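Local coordinates for protein phospholipase C-beta (PLC-beta) (Sepia officinalis, PDB 3QR0) that is a phospholipase C of the beta class, a multidomain protein with PH, EF-hand-like, TIM-barrel and C2 regions and a bound calcium ion, at residues Met307-Arg318 / Asp739-Pro749. Numbering follows the deposited sequence.
Sequences MCEENNLTPMHR and DGIKPGYRHVP. With GOL (glycerol), chain D.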
loop_
_atom_site.group_PDB
_atom_site.type_symbol
_atom_site.label_atom_id
_atom_site.label_comp_id
_atom_site.label_asym_id
_atom_site.label_seq_id
_atom_site.Cartn_x
_atom_site.Cartn_y
_atom_site.Cartn_z
ATOM N N MET A 307 -8.424 8.790 -19.532
ATOM C CA MET A 307 -8.139 9.328 -18.208
ATOM C C MET A 307 -9.250 9.079 -17.196
ATOM O O MET A 307 -9.051 9.345 -16.024
ATOM C CB MET A 307 -7.945 10.844 -18.293
ATOM C CG MET A 307 -6.738 11.304 -19.080
ATOM S SD MET A 307 -6.846 13.068 -19.432
ATOM C CE MET A 307 -6.744 13.772 -17.784
ATOM N N CYS A 308 -10.418 8.614 -17.640
ATOM C CA CYS A 308 -11.588 8.520 -16.754
ATOM C C CYS A 308 -11.652 7.181 -16.029
ATOM O O CYS A 308 -10.855 6.283 -16.292
ATOM C CB CYS A 308 -12.887 8.790 -17.521
ATOM S SG CYS A 308 -13.548 7.402 -18.456
ATOM N N GLU A 309 -12.606 7.055 -15.108
ATOM C CA GLU A 309 -12.748 5.841 -14.298
ATOM C C GLU A 309 -13.034 4.579 -15.119
ATOM O O GLU A 309 -12.638 3.487 -14.720
ATOM C CB GLU A 309 -13.834 6.016 -13.223
ATOM C CG GLU A 309 -13.422 6.917 -12.061
ATOM C CD GLU A 309 -12.069 6.530 -11.488
ATOM O OE1 GLU A 309 -11.917 5.367 -11.036
ATOM O OE2 GLU A 309 -11.153 7.384 -11.512
ATOM N N GLU A 310 -13.716 4.728 -16.253
ATOM C CA GLU A 310 -13.995 3.594 -17.135
ATOM C C GLU A 310 -12.709 2.888 -17.578
ATOM O O GLU A 310 -12.713 1.669 -17.787
ATOM C CB GLU A 310 -14.762 4.054 -18.377
ATOM C CG GLU A 310 -15.441 2.930 -19.152
ATOM C CD GLU A 310 -16.627 2.332 -18.409
ATOM O OE1 GLU A 310 -17.373 3.099 -17.756
ATOM O OE2 GLU A 310 -16.811 1.099 -18.484
ATOM N N ASN A 311 -11.628 3.658 -17.717
ATOM C CA ASN A 311 -10.325 3.125 -18.114
ATOM C C ASN A 311 -9.332 2.971 -16.961
ATOM O O ASN A 311 -8.135 2.820 -17.194
ATOM C CB ASN A 311 -9.696 4.004 -19.205
ATOM C CG ASN A 311 -8.634 3.257 -20.009
ATOM O OD1 ASN A 311 -8.840 2.107 -20.392
ATOM N ND2 ASN A 311 -7.489 3.900 -20.242
ATOM N N ASN A 312 -9.828 2.987 -15.724
ATOM C CA ASN A 312 -8.979 2.780 -14.544
ATOM C C ASN A 312 -8.219 1.456 -14.656
ATOM O O ASN A 312 -8.809 0.404 -14.933
ATOM C CB ASN A 312 -9.827 2.821 -13.258
ATOM C CG ASN A 312 -8.990 3.051 -11.991
ATOM O OD1 ASN A 312 -7.963 2.416 -11.788
ATOM N ND2 ASN A 312 -9.451 3.947 -11.132
ATOM N N LEU A 313 -6.905 1.515 -14.458
ATOM C CA LEU A 313 -6.064 0.322 -14.557
ATOM C C LEU A 313 -6.350 -0.689 -13.439
ATOM O O LEU A 313 -6.143 -1.883 -13.615
ATOM C CB LEU A 313 -4.577 0.705 -14.567
ATOM C CG LEU A 313 -3.898 0.978 -13.223
ATOM C CD1 LEU A 313 -3.531 -0.327 -12.509
ATOM C CD2 LEU A 313 -2.655 1.823 -13.426
ATOM N N THR A 314 -6.835 -0.207 -12.297
ATOM C CA THR A 314 -7.063 -1.063 -11.133
ATOM C C THR A 314 -8.264 -1.996 -11.340
ATOM O O THR A 314 -9.367 -1.521 -11.615
ATOM C CB THR A 314 -7.300 -0.218 -9.868
ATOM O OG1 THR A 314 -6.178 0.650 -9.659
ATOM C CG2 THR A 314 -7.494 -1.113 -8.641
ATOM N N PRO A 315 -8.048 -3.326 -11.228
ATOM C CA PRO A 315 -9.158 -4.286 -11.309
ATOM C C PRO A 315 -10.003 -4.236 -10.041
ATOM O O PRO A 315 -9.555 -4.659 -8.972
ATOM C CB PRO A 315 -8.461 -5.639 -11.468
ATOM C CG PRO A 315 -7.076 -5.437 -10.951
ATOM C CD PRO A 315 -6.739 -3.993 -11.094
ATOM N N MET A 316 -11.211 -3.705 -10.168
ATOM C CA MET A 316 -12.049 -3.428 -9.002
ATOM C C MET A 316 -12.435 -4.694 -8.234
ATOM O O MET A 316 -12.512 -4.660 -7.009
ATOM C CB MET A 316 -13.290 -2.620 -9.406
ATOM C CG MET A 316 -12.962 -1.183 -9.808
ATOM S SD MET A 316 -12.259 -0.213 -8.440
ATOM C CE MET A 316 -11.318 1.033 -9.330
ATOM N N HIS A 317 -12.637 -5.804 -8.945
ATOM C CA HIS A 317 -12.963 -7.082 -8.301
ATOM C C HIS A 317 -11.818 -7.593 -7.406
ATOM O O HIS A 317 -12.062 -8.324 -6.445
ATOM C CB HIS A 317 -13.384 -8.149 -9.339
ATOM C CG HIS A 317 -12.259 -8.654 -10.193
ATOM N ND1 HIS A 317 -11.768 -7.951 -11.274
ATOM C CD2 HIS A 317 -11.529 -9.794 -10.124
ATOM C CE1 HIS A 317 -10.783 -8.634 -11.830
ATOM N NE2 HIS A 317 -10.616 -9.755 -11.151
ATOM N N ARG A 318 -10.581 -7.200 -7.719
ATOM C CA ARG A 318 -9.421 -7.531 -6.883
ATOM C C ARG A 318 -9.193 -6.512 -5.766
ATOM O O ARG A 318 -8.757 -6.878 -4.680
ATOM C CB ARG A 318 -8.150 -7.639 -7.729
ATOM C CG ARG A 318 -8.071 -8.893 -8.586
ATOM C CD ARG A 318 -6.616 -9.264 -8.915
ATOM N NE ARG A 318 -5.850 -9.713 -7.739
ATOM C CZ ARG A 318 -4.839 -9.051 -7.156
ATOM N NH1 ARG A 318 -4.415 -7.866 -7.605
ATOM N NH2 ARG A 318 -4.233 -9.583 -6.096
ATOM N N ASP A 739 -1.858 -11.015 -11.929
ATOM C CA ASP A 739 -3.198 -11.528 -11.646
ATOM C C ASP A 739 -4.174 -10.350 -11.743
ATOM O O ASP A 739 -4.219 -9.501 -10.860
ATOM C CB ASP A 739 -3.232 -12.164 -10.247
ATOM C CG ASP A 739 -4.599 -12.745 -9.879
ATOM O OD1 ASP A 739 -4.799 -13.046 -8.676
ATOM O OD2 ASP A 739 -5.469 -12.905 -10.765
ATOM N N GLY A 740 -4.922 -10.291 -12.838
ATOM C CA GLY A 740 -5.918 -9.237 -13.039
ATOM C C GLY A 740 -5.424 -7.971 -13.722
ATOM O O GLY A 740 -6.190 -7.017 -13.864
ATOM N N ILE A 741 -4.164 -7.943 -14.161
ATOM C CA ILE A 741 -3.652 -6.768 -14.865
ATOM C C ILE A 741 -4.515 -6.474 -16.100
ATOM O O ILE A 741 -4.984 -7.391 -16.785
ATOM C CB ILE A 741 -2.152 -6.902 -15.264
ATOM C CG1 ILE A 741 -1.588 -5.533 -15.679
ATOM C CG2 ILE A 741 -1.970 -7.939 -16.370
ATOM C CD1 ILE A 741 -0.085 -5.509 -15.851
ATOM N N LYS A 742 -4.738 -5.190 -16.358
ATOM C CA LYS A 742 -5.559 -4.753 -17.477
ATOM C C LYS A 742 -4.658 -4.201 -18.566
ATOM O O LYS A 742 -3.900 -3.264 -18.313
ATOM C CB LYS A 742 -6.507 -3.649 -17.039
ATOM C CG LYS A 742 -7.540 -4.034 -16.012
ATOM C CD LYS A 742 -8.521 -2.893 -15.907
ATOM C CE LYS A 742 -9.497 -3.037 -14.791
ATOM N NZ LYS A 742 -10.372 -1.852 -14.803
ATOM N N PRO A 743 -4.741 -4.758 -19.785
ATOM C CA PRO A 743 -3.855 -4.322 -20.859
ATOM C C PRO A 743 -4.338 -3.059 -21.576
ATOM O O PRO A 743 -5.347 -2.461 -21.191
ATOM C CB PRO A 743 -3.875 -5.516 -21.812
ATOM C CG PRO A 743 -5.247 -6.058 -21.667
ATOM C CD PRO A 743 -5.633 -5.848 -20.227
ATOM N N GLY A 744 -3.596 -2.660 -22.602
ATOM C CA GLY A 744 -3.977 -1.556 -23.472
ATOM C C GLY A 744 -3.350 -0.238 -23.080
ATOM O O GLY A 744 -2.366 -0.202 -22.338
ATOM N N TYR A 745 -3.929 0.849 -23.584
ATOM C CA TYR A 745 -3.490 2.189 -23.228
ATOM C C TYR A 745 -4.018 2.553 -21.850
ATOM O O TYR A 745 -5.231 2.559 -21.620
ATOM C CB TYR A 745 -3.954 3.214 -24.262
ATOM C CG TYR A 745 -3.252 3.092 -25.592
ATOM C CD1 TYR A 745 -3.935 2.658 -26.727
ATOM C CD2 TYR A 745 -1.897 3.403 -25.718
ATOM C CE1 TYR A 745 -3.290 2.541 -27.950
ATOM C CE2 TYR A 745 -1.244 3.287 -26.943
ATOM C CZ TYR A 745 -1.947 2.854 -28.049
ATOM O OH TYR A 745 -1.321 2.743 -29.257
ATOM N N ARG A 746 -3.104 2.839 -20.930
ATOM C CA ARG A 746 -3.475 3.127 -19.550
ATOM C C ARG A 746 -2.716 4.320 -19.012
ATOM O O ARG A 746 -1.512 4.440 -19.231
ATOM C CB ARG A 746 -3.172 1.916 -18.656
ATOM C CG ARG A 746 -3.923 0.654 -19.012
ATOM C CD ARG A 746 -5.411 0.719 -18.671
ATOM N NE ARG A 746 -6.111 -0.419 -19.257
ATOM C CZ ARG A 746 -7.394 -0.712 -19.081
ATOM N NH1 ARG A 746 -8.165 0.039 -18.304
ATOM N NH2 ARG A 746 -7.908 -1.779 -19.684
ATOM N N HIS A 747 -3.419 5.205 -18.310
ATOM C CA HIS A 747 -2.757 6.130 -17.400
ATOM C C HIS A 747 -2.478 5.393 -16.104
ATOM O O HIS A 747 -3.300 4.608 -15.628
ATOM C CB HIS A 747 -3.599 7.376 -17.137
ATOM C CG HIS A 747 -3.698 8.283 -18.319
ATOM N ND1 HIS A 747 -4.649 8.116 -19.302
ATOM C CD2 HIS A 747 -2.953 9.351 -18.689
ATOM C CE1 HIS A 747 -4.491 9.049 -20.224
ATOM N NE2 HIS A 747 -3.472 9.811 -19.876
ATOM N N VAL A 748 -1.307 5.657 -15.538
ATOM C CA VAL A 748 -0.834 4.971 -14.349
ATOM C C VAL A 748 -0.487 6.020 -13.293
ATOM O O VAL A 748 0.655 6.476 -13.231
ATOM C CB VAL A 748 0.416 4.118 -14.683
ATOM C CG1 VAL A 748 0.839 3.280 -13.480
ATOM C CG2 VAL A 748 0.149 3.226 -15.886
ATOM N N PRO A 749 -1.484 6.443 -12.486
ATOM C CA PRO A 749 -1.174 7.370 -11.399
ATOM C C PRO A 749 -0.094 6.805 -10.487
ATOM O O PRO A 749 -0.158 5.638 -10.087
ATOM C CB PRO A 749 -2.510 7.513 -10.661
ATOM C CG PRO A 749 -3.541 7.232 -11.718
ATOM C CD PRO A 749 -2.931 6.176 -12.587
HETATM C C1 GOL D . -11.872 -0.556 -20.149
HETATM O O1 GOL D . -10.649 -0.112 -20.703
HETATM C C2 GOL D . -11.597 -1.301 -18.844
HETATM O O2 GOL D . -10.734 -2.383 -19.108
HETATM C C3 GOL D . -12.895 -1.816 -18.228
HETATM O O3 GOL D . -12.638 -2.363 -16.952
HETATM O O HOH W 1 -5.898 4.369 -17.193
HETATM O O HOH W 2 -4.092 -3.393 -14.176
HETATM O O HOH W 3 -5.666 4.144 -13.710
HETATM O O HOH W 4 -12.234 -3.059 -13.045
#
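Lys742 reaches from segment 739-749 to the backbone of 312-314. Its CB lies against one face of the Arg746 guanidinium. CG and CD run past Leu313 O, CD at 3.5 Å. CE meets Thr314 O and the Pro315 CA. The chain is extended beyond CG (chi2 -170°, chi3 -172°), which carries the ammonium to the loop. There NZ donates to Asn312 O at 2.7 Å, nearly in line with the carbonyl, and more weakly to Thr314 O. A water and O3 of a glycerol are also bonded to NZ; with four acceptors for three N-H, the weak bond to Thr314 O can only be shared.

Asn311 OD1 sits over the guanidinium face opposite Lys742 CB, the amide and guanidinium planes only 15° apart. Asn311 ND2 donates almost straight to Tyr745 O, at 3.0 Å. Arg746 NE and NH2 both grip Pro743 O, which fixes the guanidinium, and NH1 bonds weakly to Asn311 O.

Met307 CG packs over the His747 ring as a CH-pi contact, 3.8 Å from CG to the ring centroid. Leu313 CD2 meets Val748 CG1 at 3.8 Å. At the far end, Arg318 NE and Asp739 OD1 form a long salt bridge, 3.6 Å, of charges alone, with no N-H aimed at OD1.

The arrangement is an interdomain interface: the loop between helices 299-307 and 316-319, with an Asx turn at Asn312, lies against a loop and edge strand of the C2 beta-sandwich.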